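Local coordinates for Exo-1,5-alpha-L-arabinofuranobiosidase (Gibberella zeae, PDB 2YDT), which probably cleaves alpha-L-arabinofuranosyl linkages in 1,5-linked arabinan, releasing arabinobiose from chain ends, and binds metal ions, at residues T289-C294 against S298-N303; R325-F330 against D335-M340; V279-G284 against V359-V364; Q263-S266 against T270-A273; P213-L218 against Y223-E228. All coordinates share one frame; numbering follows the deposited sequence.

Contact 1: T289-C294 against S298-N303; sequences TIVVSC and SEIFTN. With MN (manganese (II) ion), chain M.
Val292 and Phe301 hold each other through both backbone amides, Val292 N to Phe301 O at 2.8 Å and Phe301 N to Val292 O at 2.9 Å. They belong to the hairpin of strands 289-293 and 300-303, the two middle strands of one four-stranded blade of a six-bladed beta-propeller. Ile290 and Asn303 make the second hydrogen-bonded pair; there the bond from Asn303 N to Ile290 O is the more bent, 143° at the hydrogen. Between these pairs Val291 and Thr302 form a non-hydrogen-bonded pair, where Thr302 CA comes to 3.1 Å from Ile290 O in a CA-H...O contact. On their face of the sheet, Val291 CG1 meets Ile300 CD1 at 4.0 Å, and Thr289 CG2 lies 3.8 Å from Thr302 CB. On the other face the Phe301 ring, with CG beside its own backbone N (chi1 -63°), turns its edge to Val292 O, which lies in the ring plane. Further out, Thr289 OG1 is hydrogen-bonded to Tyr283 O, Thr302 OG1 to Trp315 NE1 and Asn303 ND2 to Asp308 O, while Leu337 and Ile339 of the next blade pack on Ile300. Where the strands part, a water accepts from Cys294 N at 2.9 Å and lies 2.6 Å from Glu299 O, spanning the two segments. Beyond it, Glu299 gives OE1 to a salt bridge with Arg297 and, beside Asp316, binds a manganese ion through OE2 at 2.4 Å.

Contact 2: R325-F330 against D335-M340; sequences RSLLTF and DLLMIM
Arg325 lies across Ile339, whose CG2 sits 3.4 Å above one face of the guanidinium plane and displaced toward its rim. A bend at chi3 (62°) turns the end of the arginine over that methyl, and its NE and NH1 are hydrogen-bonded to Ser293 OG and Ser298 O. Ser326 follows with a pair of backbone bonds to Met340, N to O and O to N both 2.9 Å; its OG, near Met340 CB, is hydrogen-bonded to Ala31 O. Leu327 runs side by side with Ile339, CD2 to CG1 3.9 Å. This hairpin of strands 326-330 and 336-341 is half of the blade that closes the beta-propeller, since the N-terminal strand 11-17 joins the far edge of the same sheet beside strand 354-360. Leu328 is again in a hydrogen-bonded pair, with Met338, and the two CB atoms come within 4.0 Å on the face shared with Ser326 and Met340. Phe330 ends the segment: Leu328 CD2 stands 3.8 Å above the centre of its ring, Leu336 O lies at the ring edge in plane, and ring atom CD2 approaches Leu336 CB obliquely at 3.5 Å.

Contact 3: V279-G284 against V359-V364; sequences VWTPYG and VRLSEV. With MN (manganese (II) ion), chain K; SO4 (sulfate ion), chain D.
Tyr283 and Leu361 run alongside one another, pointing opposite ways, and together they account for most of the surface buried here. The ring meets the leucine at its CD2 and CE2 side: Tyr283 CE2 is 3.8 Å from Leu361 CB, and Tyr283 CD2 is 3.9 Å from Leu361 CD1. The far end of the tyrosine runs on to Ser362, where OH comes to 3.3 Å from the serine CA; the serine OG is engaged elsewhere, with Asp335 OD2. Thr281 also reaches Leu361 tip to tip, CG2 to CD1 3.6 Å. The contacts between the two segments are van der Waals, and Thr281 and Tyr283 are tied together within their own segment. Thr281 OG1, anti to its own nitrogen (chi1 169°), accepts from Tyr283 N at 3.1 Å in an ST turn, and the same oxygen is hydrogen-bonded to Pro334 O. The packing of Thr281 and Tyr283 on Leu361 and Ser362 joins two neighbouring blades of the beta-propeller: Thr281 ends the first strand of one, and Leu361 opens the short helix that follows strand 354-360 of the other. Arg360 is the N-cap of that helix, its carbonyl O accepting from both Glu363 N and Val364 N. Its guanidinium is also held between charges, with NH1 in salt bridges to Asp333 and Asp335. At its edge, near the plane, Arg360 NE donates to O2 of a sulfate ion, probably from the crystallisation liquor, at 2.8 Å and NH2 to O1 at 3.0 Å. Two waters bridge that sulfate O2 to a manganese ion, which Glu363 binds through OE2 at 2.0 Å.

Contact 4: Q263-S266 against T270-A273; sequences QIVS and TTPA
Ser266 and Thr270 close a short loop by a backbone bond, a contact within one irregular connection, between strand 262-263 and strand 277-281. The bond, Ser266 N to Thr270 O, is 2.9 Å long with 160° at the hydrogen, and Val265 CA makes a CA-H...O contact with the same oxygen. Alongside it Ser266 OG, lodged between its own N and carbonyl carbon (chi1 63°), presses to 3.2 Å from Thr270 CB. Thr270 OG1 is turned instead to Asp268 OD1 and Lys314 NZ. In the beta-propeller this loop carries the chain from the last strand of one blade to the first strand of the next, and backbone bonds of both Ile264 and Pro272 to Val245 attach it to the blade it leaves. Pro272 has no N-H to continue the pairing; its CD sits 3.3 Å from Ile264 O, and its CG meets Ile264 CG2 at 3.6 Å, the two side chains crossing at about a right angle. A water takes over the bridging role: it donates to Ile264 O and Pro272 O, each at 2.8 Å, and accepts from Gln263 NE2 at 2.9 Å. The extended glutamine chain that brings this amide nitrogen in also sets it against Thr271 CG2.

Contact 5: P213-L218 against Y223-E228; sequences PTVAKL and YIYVYE. With SO4 (sulfate ion), chain G.
Lys217 runs out fully extended, with CG trans to its amide nitrogen (chi1 -171°), while Tyr223 has its ring folded beside the backbone N (chi1 -68°); together these torsions lay the lysine chain across the tyrosine. Lys217 CG stands over the ring face, 4.0 Å from the centroid of Tyr223 and 29° off the normal, a CH-pi contact. Next on this face Val215 CG2 touches Tyr225 CD1 at 3.8 Å, and Pro213 CB lies as far from Tyr225 CE1. On the other face Ala216 CB meets Ile224 CG2 at 3.9 Å. Four backbone bonds, from Thr214 with Val226 and Ala216 with Ile224, knit the hairpin of strands 209-217 and 223-230, the first two strands of their propeller blade. Thr214 OG1 looks to the next blade, bonded to Val278 N. At the other end of the second strand Glu228 lines the pocket of the bound iminosugar and touches it. The lysine thus divides its chemistry: its methylenes serve as an apolar lid on the aromatic ring, while the charged Lys217 NZ stays available to an anion, here O4 of a sulfate ion, probably from the crystallisation liquor, to which it donates at 2.8 Å.

From the N terminus, contact 5 comes first, closing a hairpin within one blade. Contact 4 then closes a small loop in the connection to the next blade, and its Thr270 and Pro272 pack against Phe301 of contact 1. Contact 3 spans about 75 residues and encloses both contact 1, the hairpin of the blade it starts from, and contact 2, the hairpin of the closing blade; these two follow each other in series and none of the five cross. Arg325 ties contact 2 to the turn of contact 1, while Trp280 of 279-284 packs back on Lys217 and Leu218 of contact 5, joining three consecutive blades.

Contact 1: T289-C294 against S298-N303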
# COMPACT_ATOMS: atom_id res chain seq x y z
N THR A 289 14.26 10.81 -6.85
CA THR A 289 14.65 9.54 -6.26
C THR A 289 13.40 8.66 -6.09
O THR A 289 12.47 9.07 -5.38
CB THR A 289 15.31 9.71 -4.87
OG1 THR A 289 16.41 10.64 -4.96
CG2 THR A 289 15.89 8.38 -4.36
N ILE A 290 13.41 7.52 -6.76
CA ILE A 290 12.39 6.46 -6.53
C ILE A 290 12.85 5.74 -5.28
O ILE A 290 14.00 5.39 -5.16
CB ILE A 290 12.28 5.44 -7.71
CG1 ILE A 290 12.00 6.13 -9.04
CG2 ILE A 290 11.20 4.37 -7.38
CD1 ILE A 290 12.24 5.31 -10.26
N VAL A 291 11.93 5.52 -4.33
CA VAL A 291 12.22 4.81 -3.08
C VAL A 291 11.29 3.60 -2.93
O VAL A 291 10.06 3.76 -3.01
CB VAL A 291 12.13 5.71 -1.84
CG1 VAL A 291 12.73 5.00 -0.65
CG2 VAL A 291 12.94 7.03 -2.07
N VAL A 292 11.87 2.43 -2.73
CA VAL A 292 11.10 1.20 -2.56
C VAL A 292 11.45 0.52 -1.23
O VAL A 292 12.61 0.37 -0.83
CB VAL A 292 11.34 0.21 -3.72
CG1 VAL A 292 10.70 -1.12 -3.42
CG2 VAL A 292 10.74 0.76 -5.04
N SER A 293 10.42 0.07 -0.55
CA SER A 293 10.56 -0.84 0.60
C SER A 293 10.04 -2.19 0.19
O SER A 293 9.18 -2.29 -0.68
CB SER A 293 9.78 -0.33 1.81
OG SER A 293 9.88 -1.22 2.94
N CYS A 294 10.56 -3.24 0.85
CA CYS A 294 9.94 -4.55 0.80
C CYS A 294 9.67 -5.06 2.22
O CYS A 294 10.14 -4.47 3.18
CB CYS A 294 10.79 -5.54 0.02
SG CYS A 294 12.20 -6.23 0.90
N SER A 298 15.03 -4.66 6.05
CA SER A 298 14.85 -3.34 6.63
C SER A 298 15.36 -2.18 5.78
O SER A 298 14.98 -1.02 6.04
CB SER A 298 15.49 -3.28 8.02
OG SER A 298 16.88 -3.50 7.94
N GLU A 299 16.21 -2.46 4.79
CA GLU A 299 16.78 -1.40 3.99
C GLU A 299 15.74 -0.73 3.07
O GLU A 299 14.64 -1.29 2.82
CB GLU A 299 17.94 -1.90 3.13
CG GLU A 299 19.08 -2.50 3.98
CD GLU A 299 19.00 -3.97 4.21
OE1 GLU A 299 17.98 -4.61 3.91
OE2 GLU A 299 20.01 -4.56 4.68
N ILE A 300 16.09 0.45 2.58
CA ILE A 300 15.35 1.08 1.47
C ILE A 300 16.20 0.90 0.20
O ILE A 300 17.45 0.82 0.27
CB ILE A 300 14.95 2.52 1.74
CG1 ILE A 300 16.17 3.44 1.91
CG2 ILE A 300 13.92 2.55 2.93
CD1 ILE A 300 15.85 4.91 1.83
N PHE A 301 15.50 0.86 -0.93
CA PHE A 301 16.07 0.68 -2.25
C PHE A 301 15.74 1.91 -3.09
O PHE A 301 14.58 2.31 -3.21
CB PHE A 301 15.56 -0.60 -2.87
CG PHE A 301 15.96 -1.82 -2.11
CD1 PHE A 301 17.11 -2.52 -2.43
CD2 PHE A 301 15.25 -2.22 -0.99
CE1 PHE A 301 17.51 -3.63 -1.67
CE2 PHE A 301 15.64 -3.33 -0.25
CZ PHE A 301 16.79 -4.03 -0.59
N THR A 302 16.77 2.52 -3.69
CA THR A 302 16.57 3.80 -4.38
C THR A 302 17.02 3.73 -5.83
O THR A 302 17.86 2.93 -6.18
CB THR A 302 17.34 4.97 -3.69
OG1 THR A 302 18.76 4.71 -3.74
CG2 THR A 302 16.88 5.16 -2.24
N ASN A 303 16.45 4.63 -6.64
CA ASN A 303 16.79 4.69 -8.08
C ASN A 303 16.62 6.12 -8.54
O ASN A 303 15.54 6.68 -8.54
CB ASN A 303 15.93 3.70 -8.88
CG ASN A 303 16.40 3.54 -10.33
OD1 ASN A 303 16.40 4.53 -11.10
ND2 ASN A 303 16.73 2.31 -10.71
MN MN M . 21.73 -3.68 6.02
O HOH W 1 12.97 -3.28 2.45
O HOH W 2 22.54 -3.43 4.53

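Contact 2: R325-F330 against D335-M340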
# COMPACT_ATOMS: atom_id res chain seq x y z
N ARG A 325 5.54 -2.63 4.78
CA ARG A 325 6.06 -1.40 5.33
C ARG A 325 5.89 -0.30 4.29
O ARG A 325 6.21 -0.53 3.10
CB ARG A 325 7.52 -1.61 5.76
CG ARG A 325 8.06 -0.53 6.69
CD ARG A 325 9.54 -0.76 7.05
NE ARG A 325 10.37 -0.70 5.86
CZ ARG A 325 11.69 -0.69 5.87
NH1 ARG A 325 12.34 -0.70 7.02
NH2 ARG A 325 12.37 -0.71 4.72
N SER A 326 5.37 0.85 4.70
CA SER A 326 4.98 1.90 3.78
C SER A 326 5.84 3.12 3.89
O SER A 326 6.64 3.27 4.85
CB SER A 326 3.50 2.27 3.96
OG SER A 326 3.20 2.59 5.28
N LEU A 327 5.71 4.00 2.90
CA LEU A 327 6.56 5.19 2.77
C LEU A 327 5.75 6.43 2.46
O LEU A 327 4.66 6.37 1.85
CB LEU A 327 7.55 4.97 1.62
CG LEU A 327 8.48 3.77 1.65
CD1 LEU A 327 9.23 3.57 0.26
CD2 LEU A 327 9.49 3.88 2.80
N LEU A 328 6.26 7.57 2.89
CA LEU A 328 5.64 8.85 2.65
C LEU A 328 6.74 9.90 2.44
O LEU A 328 7.71 9.95 3.20
CB LEU A 328 4.76 9.21 3.84
CG LEU A 328 4.05 10.53 3.76
CD1 LEU A 328 2.69 10.46 4.44
CD2 LEU A 328 4.97 11.65 4.35
N THR A 329 6.58 10.71 1.41
CA THR A 329 7.48 11.86 1.17
C THR A 329 6.75 13.16 1.56
O THR A 329 5.54 13.27 1.38
CB THR A 329 7.99 11.86 -0.30
OG1 THR A 329 8.99 12.89 -0.43
CG2 THR A 329 6.84 12.14 -1.27
N PHE A 330 7.45 14.15 2.11
CA PHE A 330 6.83 15.37 2.62
C PHE A 330 6.88 16.48 1.60
O PHE A 330 7.96 16.75 1.04
CB PHE A 330 7.55 15.86 3.89
CG PHE A 330 7.36 14.97 5.11
CD1 PHE A 330 6.41 15.29 6.07
CD2 PHE A 330 8.11 13.81 5.29
CE1 PHE A 330 6.22 14.47 7.22
CE2 PHE A 330 7.89 13.00 6.42
CZ PHE A 330 6.97 13.35 7.38
N ASP A 335 13.50 15.97 0.97
CA ASP A 335 14.57 15.17 1.59
C ASP A 335 14.03 14.26 2.70
O ASP A 335 14.62 13.25 2.99
CB ASP A 335 15.62 16.13 2.17
CG ASP A 335 16.92 15.45 2.54
OD1 ASP A 335 17.25 14.34 2.09
OD2 ASP A 335 17.69 16.09 3.30
N LEU A 336 12.90 14.62 3.29
CA LEU A 336 12.35 13.85 4.42
C LEU A 336 11.54 12.66 3.91
O LEU A 336 10.70 12.80 2.98
CB LEU A 336 11.47 14.73 5.30
CG LEU A 336 12.18 15.83 6.11
CD1 LEU A 336 11.11 16.70 6.87
CD2 LEU A 336 13.21 15.21 7.03
N LEU A 337 11.75 11.52 4.55
CA LEU A 337 11.05 10.29 4.20
C LEU A 337 10.52 9.63 5.47
O LEU A 337 11.31 9.30 6.36
CB LEU A 337 11.98 9.34 3.46
CG LEU A 337 11.42 7.96 3.07
CD1 LEU A 337 10.47 8.06 1.83
CD2 LEU A 337 12.54 6.97 2.79
N MET A 338 9.20 9.39 5.53
CA MET A 338 8.63 8.59 6.64
C MET A 338 8.55 7.14 6.21
O MET A 338 8.17 6.84 5.06
CB MET A 338 7.24 9.12 7.03
CG MET A 338 6.50 8.21 7.99
SD MET A 338 4.89 8.94 8.50
CE MET A 338 5.52 9.85 9.79
N ILE A 339 8.91 6.24 7.13
CA ILE A 339 8.86 4.81 6.95
C ILE A 339 8.00 4.28 8.10
O ILE A 339 8.30 4.52 9.29
CB ILE A 339 10.27 4.16 7.00
CG1 ILE A 339 11.24 4.96 6.12
CG2 ILE A 339 10.18 2.67 6.62
CD1 ILE A 339 12.70 4.55 6.26
N MET A 340 6.87 3.60 7.77
CA MET A 340 5.83 3.26 8.75
C MET A 340 5.52 1.79 8.63
O MET A 340 5.38 1.25 7.53
CB MET A 340 4.55 4.05 8.47
CG MET A 340 3.45 3.92 9.54
SD MET A 340 1.91 4.61 8.87
CE MET A 340 0.86 4.49 10.30
O HOH W 3 11.26 11.94 0.68

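Contact 3: V279-G284 against V359-V364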
# COMPACT_ATOMS: atom_id res chain seq x y z
N VAL A 279 7.46 5.05 -3.55
CA VAL A 279 7.16 6.47 -3.69
C VAL A 279 8.22 7.09 -4.59
O VAL A 279 9.26 6.46 -4.84
CB VAL A 279 7.10 7.25 -2.36
CG1 VAL A 279 5.96 6.74 -1.52
CG2 VAL A 279 8.43 7.14 -1.59
N TRP A 280 7.96 8.32 -5.03
CA TRP A 280 8.96 9.13 -5.71
C TRP A 280 9.00 10.49 -5.01
O TRP A 280 7.96 11.08 -4.68
CB TRP A 280 8.66 9.31 -7.20
CG TRP A 280 9.62 10.27 -7.91
CD1 TRP A 280 10.81 9.96 -8.43
CD2 TRP A 280 9.45 11.68 -8.07
NE1 TRP A 280 11.41 11.09 -8.97
CE2 TRP A 280 10.61 12.16 -8.74
CE3 TRP A 280 8.46 12.58 -7.72
CZ2 TRP A 280 10.76 13.51 -9.10
CZ3 TRP A 280 8.63 13.94 -8.06
CH2 TRP A 280 9.78 14.37 -8.75
N THR A 281 10.23 10.99 -4.85
CA THR A 281 10.44 12.34 -4.34
C THR A 281 11.30 13.14 -5.33
O THR A 281 12.17 12.55 -5.95
CB THR A 281 11.15 12.30 -2.96
OG1 THR A 281 11.55 13.64 -2.64
CG2 THR A 281 12.35 11.36 -2.91
N PRO A 282 11.07 14.46 -5.42
CA PRO A 282 11.95 15.34 -6.23
C PRO A 282 13.38 15.46 -5.70
O PRO A 282 14.27 15.92 -6.45
CB PRO A 282 11.26 16.70 -6.19
CG PRO A 282 10.11 16.60 -5.36
CD PRO A 282 9.93 15.20 -4.86
N TYR A 283 13.63 15.03 -4.46
CA TYR A 283 14.98 15.04 -3.90
C TYR A 283 15.97 14.30 -4.82
O TYR A 283 15.67 13.22 -5.33
CB TYR A 283 15.03 14.43 -2.49
CG TYR A 283 16.47 14.24 -2.04
CD1 TYR A 283 17.16 15.32 -1.49
CD2 TYR A 283 17.16 13.04 -2.24
CE1 TYR A 283 18.50 15.19 -1.13
CE2 TYR A 283 18.50 12.91 -1.89
CZ TYR A 283 19.15 14.00 -1.32
OH TYR A 283 20.48 13.90 -0.96
N GLY A 284 17.16 14.87 -5.01
CA GLY A 284 18.29 14.13 -5.53
C GLY A 284 18.71 14.49 -6.94
O GLY A 284 19.48 13.77 -7.54
N VAL A 359 13.44 9.92 8.29
CA VAL A 359 14.88 10.03 7.95
C VAL A 359 15.06 11.06 6.85
O VAL A 359 14.11 11.48 6.20
CB VAL A 359 15.45 8.71 7.47
CG1 VAL A 359 15.26 7.62 8.53
CG2 VAL A 359 14.83 8.27 6.11
N ARG A 360 16.30 11.55 6.68
CA ARG A 360 16.67 12.36 5.55
C ARG A 360 17.47 11.54 4.54
O ARG A 360 18.46 10.90 4.89
CB ARG A 360 17.57 13.56 6.02
CG ARG A 360 16.82 14.69 6.56
CD ARG A 360 17.72 15.94 6.81
NE ARG A 360 16.88 16.91 7.46
CZ ARG A 360 16.01 17.69 6.83
NH1 ARG A 360 15.94 17.72 5.51
NH2 ARG A 360 15.24 18.49 7.53
N LEU A 361 17.08 11.60 3.28
CA LEU A 361 17.72 10.85 2.24
C LEU A 361 19.16 11.38 2.07
O LEU A 361 20.06 10.58 1.81
CB LEU A 361 16.95 10.97 0.93
CG LEU A 361 15.63 10.21 0.91
CD1 LEU A 361 14.81 10.62 -0.34
CD2 LEU A 361 15.90 8.70 0.99
N SER A 362 19.33 12.69 2.28
CA SER A 362 20.68 13.31 2.23
C SER A 362 21.65 12.69 3.25
O SER A 362 22.87 12.71 3.05
CB SER A 362 20.59 14.83 2.44
OG SER A 362 20.08 15.21 3.69
N GLU A 363 21.11 12.09 4.31
CA GLU A 363 21.94 11.41 5.33
C GLU A 363 22.02 9.90 5.16
O GLU A 363 23.07 9.29 5.31
CB GLU A 363 21.42 11.78 6.72
CG GLU A 363 21.31 13.30 6.87
CD GLU A 363 20.83 13.78 8.22
OE1 GLU A 363 19.97 13.10 8.81
OE2 GLU A 363 21.31 14.86 8.68
N VAL A 364 20.87 9.28 4.86
CA VAL A 364 20.80 7.86 4.59
C VAL A 364 21.60 7.41 3.37
O VAL A 364 22.16 6.31 3.36
CB VAL A 364 19.29 7.46 4.43
CG1 VAL A 364 19.15 6.08 3.83
CG2 VAL A 364 18.60 7.57 5.80
MN MN K . 21.04 15.91 10.35
S SO4 D . 16.55 17.39 11.18
O1 SO4 D . 15.42 18.04 10.54
O2 SO4 D . 17.35 16.64 10.24
O3 SO4 D . 17.28 18.45 11.88
O4 SO4 D . 16.14 16.51 12.27
O HOH W 4 19.05 14.69 10.58
O HOH W 5 19.86 17.56 9.95

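Contact 4: Q263-S266 against T270-A273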
# COMPACT_ATOMS: atom_id res chain seq x y z
N GLN A 263 13.03 -7.13 -12.46
CA GLN A 263 13.32 -7.41 -11.07
C GLN A 263 14.16 -6.31 -10.46
O GLN A 263 15.07 -5.79 -11.13
CB GLN A 263 14.13 -8.73 -10.95
CG GLN A 263 14.31 -9.17 -9.52
CD GLN A 263 15.08 -10.48 -9.43
OE1 GLN A 263 15.48 -11.05 -10.49
NE2 GLN A 263 15.24 -11.00 -8.22
N ILE A 264 13.90 -5.96 -9.20
CA ILE A 264 14.79 -5.06 -8.47
C ILE A 264 15.93 -5.86 -7.90
O ILE A 264 15.73 -6.77 -7.12
CB ILE A 264 14.12 -4.31 -7.29
CG1 ILE A 264 13.04 -3.39 -7.81
CG2 ILE A 264 15.19 -3.47 -6.52
CD1 ILE A 264 12.36 -2.49 -6.72
N VAL A 265 17.16 -5.53 -8.32
CA VAL A 265 18.39 -6.13 -7.76
C VAL A 265 19.33 -4.96 -7.51
O VAL A 265 19.60 -4.20 -8.43
CB VAL A 265 19.03 -7.14 -8.74
CG1 VAL A 265 20.30 -7.79 -8.13
CG2 VAL A 265 18.07 -8.27 -9.14
N SER A 266 19.80 -4.77 -6.27
CA SER A 266 20.68 -3.63 -5.98
C SER A 266 22.10 -3.97 -6.49
O SER A 266 22.36 -5.12 -6.84
CB SER A 266 20.71 -3.25 -4.49
OG SER A 266 21.21 -4.29 -3.69
N THR A 270 21.63 -7.69 -3.86
CA THR A 270 20.48 -7.91 -2.96
C THR A 270 19.20 -7.94 -3.77
O THR A 270 19.00 -7.07 -4.64
CB THR A 270 20.37 -6.84 -1.88
OG1 THR A 270 21.58 -6.83 -1.08
CG2 THR A 270 19.18 -7.13 -0.93
N THR A 271 18.38 -8.96 -3.50
CA THR A 271 17.12 -9.23 -4.20
C THR A 271 15.91 -9.03 -3.24
O THR A 271 15.47 -9.97 -2.57
CB THR A 271 17.08 -10.64 -4.75
OG1 THR A 271 17.29 -11.59 -3.69
CG2 THR A 271 18.13 -10.87 -5.85
N PRO A 272 15.39 -7.80 -3.16
CA PRO A 272 14.25 -7.55 -2.26
C PRO A 272 13.07 -8.41 -2.68
O PRO A 272 12.84 -8.64 -3.88
CB PRO A 272 13.91 -6.08 -2.46
CG PRO A 272 14.66 -5.65 -3.65
CD PRO A 272 15.80 -6.58 -3.87
N ALA A 273 12.33 -8.88 -1.66
CA ALA A 273 11.16 -9.74 -1.87
C ALA A 273 10.07 -9.34 -0.88
O ALA A 273 10.36 -8.93 0.24
CB ALA A 273 11.48 -11.22 -1.69
O HOH W 6 14.40 -9.06 -6.21

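Contact 5: P213-L218 against Y223-E228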
# COMPACT_ATOMS: atom_id res chain seq x y z
N PRO A 213 -0.08 -4.19 -5.42
CA PRO A 213 0.36 -3.14 -6.36
C PRO A 213 0.47 -1.76 -5.70
O PRO A 213 -0.44 -1.35 -4.96
CB PRO A 213 -0.73 -3.13 -7.42
CG PRO A 213 -1.97 -3.46 -6.61
CD PRO A 213 -1.51 -4.52 -5.60
N THR A 214 1.57 -1.04 -5.97
CA THR A 214 1.67 0.38 -5.64
C THR A 214 2.31 1.09 -6.82
O THR A 214 2.93 0.45 -7.67
CB THR A 214 2.42 0.68 -4.33
OG1 THR A 214 3.80 0.30 -4.46
CG2 THR A 214 1.78 -0.07 -3.14
N VAL A 215 2.08 2.40 -6.90
CA VAL A 215 2.41 3.17 -8.10
C VAL A 215 2.94 4.54 -7.73
O VAL A 215 2.49 5.16 -6.76
CB VAL A 215 1.15 3.32 -9.03
CG1 VAL A 215 1.54 3.84 -10.44
CG2 VAL A 215 0.36 1.98 -9.11
N ALA A 216 3.91 5.03 -8.49
CA ALA A 216 4.41 6.36 -8.29
C ALA A 216 4.64 7.06 -9.65
O ALA A 216 5.00 6.41 -10.63
CB ALA A 216 5.70 6.36 -7.47
N LYS A 217 4.44 8.36 -9.67
CA LYS A 217 4.66 9.18 -10.88
C LYS A 217 6.09 9.73 -10.89
O LYS A 217 6.54 10.31 -9.90
CB LYS A 217 3.69 10.34 -10.93
CG LYS A 217 3.71 11.13 -12.29
CD LYS A 217 2.66 12.22 -12.32
CE LYS A 217 2.64 12.96 -13.67
NZ LYS A 217 1.66 14.10 -13.65
N LEU A 218 6.75 9.63 -12.05
CA LEU A 218 8.11 10.05 -12.29
C LEU A 218 8.09 11.36 -13.12
O LEU A 218 7.09 11.71 -13.72
CB LEU A 218 8.83 8.96 -13.08
CG LEU A 218 8.79 7.56 -12.46
CD1 LEU A 218 9.59 6.56 -13.29
CD2 LEU A 218 9.25 7.63 -11.01
N TYR A 223 5.24 6.45 -15.20
CA TYR A 223 4.82 5.92 -13.92
C TYR A 223 5.51 4.61 -13.68
O TYR A 223 5.75 3.85 -14.64
CB TYR A 223 3.32 5.66 -13.91
CG TYR A 223 2.50 6.90 -13.95
CD1 TYR A 223 1.98 7.47 -12.78
CD2 TYR A 223 2.26 7.54 -15.15
CE1 TYR A 223 1.19 8.60 -12.83
CE2 TYR A 223 1.48 8.71 -15.20
CZ TYR A 223 0.98 9.23 -14.05
OH TYR A 223 0.23 10.38 -14.13
N ILE A 224 5.88 4.35 -12.42
CA ILE A 224 6.43 3.06 -12.02
C ILE A 224 5.39 2.28 -11.21
O ILE A 224 4.83 2.80 -10.25
CB ILE A 224 7.77 3.21 -11.26
CG1 ILE A 224 8.39 1.83 -11.01
CG2 ILE A 224 7.60 4.07 -9.97
CD1 ILE A 224 9.81 1.88 -10.36
N TYR A 225 5.17 1.05 -11.64
CA TYR A 225 4.23 0.09 -11.04
C TYR A 225 5.05 -0.99 -10.38
O TYR A 225 5.78 -1.70 -11.07
CB TYR A 225 3.40 -0.49 -12.17
CG TYR A 225 2.33 -1.51 -11.81
CD1 TYR A 225 1.12 -1.08 -11.31
CD2 TYR A 225 2.53 -2.85 -11.99
CE1 TYR A 225 0.11 -2.00 -10.99
CE2 TYR A 225 1.53 -3.80 -11.70
CZ TYR A 225 0.32 -3.34 -11.19
OH TYR A 225 -0.65 -4.27 -10.90
N VAL A 226 4.84 -1.20 -9.07
CA VAL A 226 5.63 -2.12 -8.29
C VAL A 226 4.74 -3.18 -7.66
O VAL A 226 3.59 -2.89 -7.26
CB VAL A 226 6.45 -1.34 -7.21
CG1 VAL A 226 7.25 -2.29 -6.31
CG2 VAL A 226 7.42 -0.32 -7.93
N TYR A 227 5.25 -4.41 -7.59
CA TYR A 227 4.50 -5.53 -7.07
C TYR A 227 5.40 -6.64 -6.61
O TYR A 227 6.57 -6.66 -6.97
CB TYR A 227 3.49 -6.09 -8.09
CG TYR A 227 4.06 -6.51 -9.43
CD1 TYR A 227 4.28 -7.84 -9.73
CD2 TYR A 227 4.37 -5.58 -10.38
CE1 TYR A 227 4.82 -8.22 -10.98
CE2 TYR A 227 4.91 -5.96 -11.61
CZ TYR A 227 5.09 -7.27 -11.92
OH TYR A 227 5.60 -7.63 -13.14
N GLU A 228 4.84 -7.55 -5.81
CA GLU A 228 5.57 -8.82 -5.53
C GLU A 228 5.15 -9.85 -6.57
O GLU A 228 3.95 -10.07 -6.83
CB GLU A 228 5.34 -9.29 -4.09
CG GLU A 228 3.92 -9.77 -3.78
CD GLU A 228 3.77 -10.45 -2.39
OE1 GLU A 228 4.69 -10.29 -1.54
OE2 GLU A 228 2.75 -11.14 -2.14
S SO4 G . -2.20 13.74 -13.56
O1 SO4 G . -3.24 13.39 -12.60
O2 SO4 G . -2.46 13.11 -14.84
O3 SO4 G . -2.17 15.19 -13.75
O4 SO4 G . -0.92 13.29 -13.00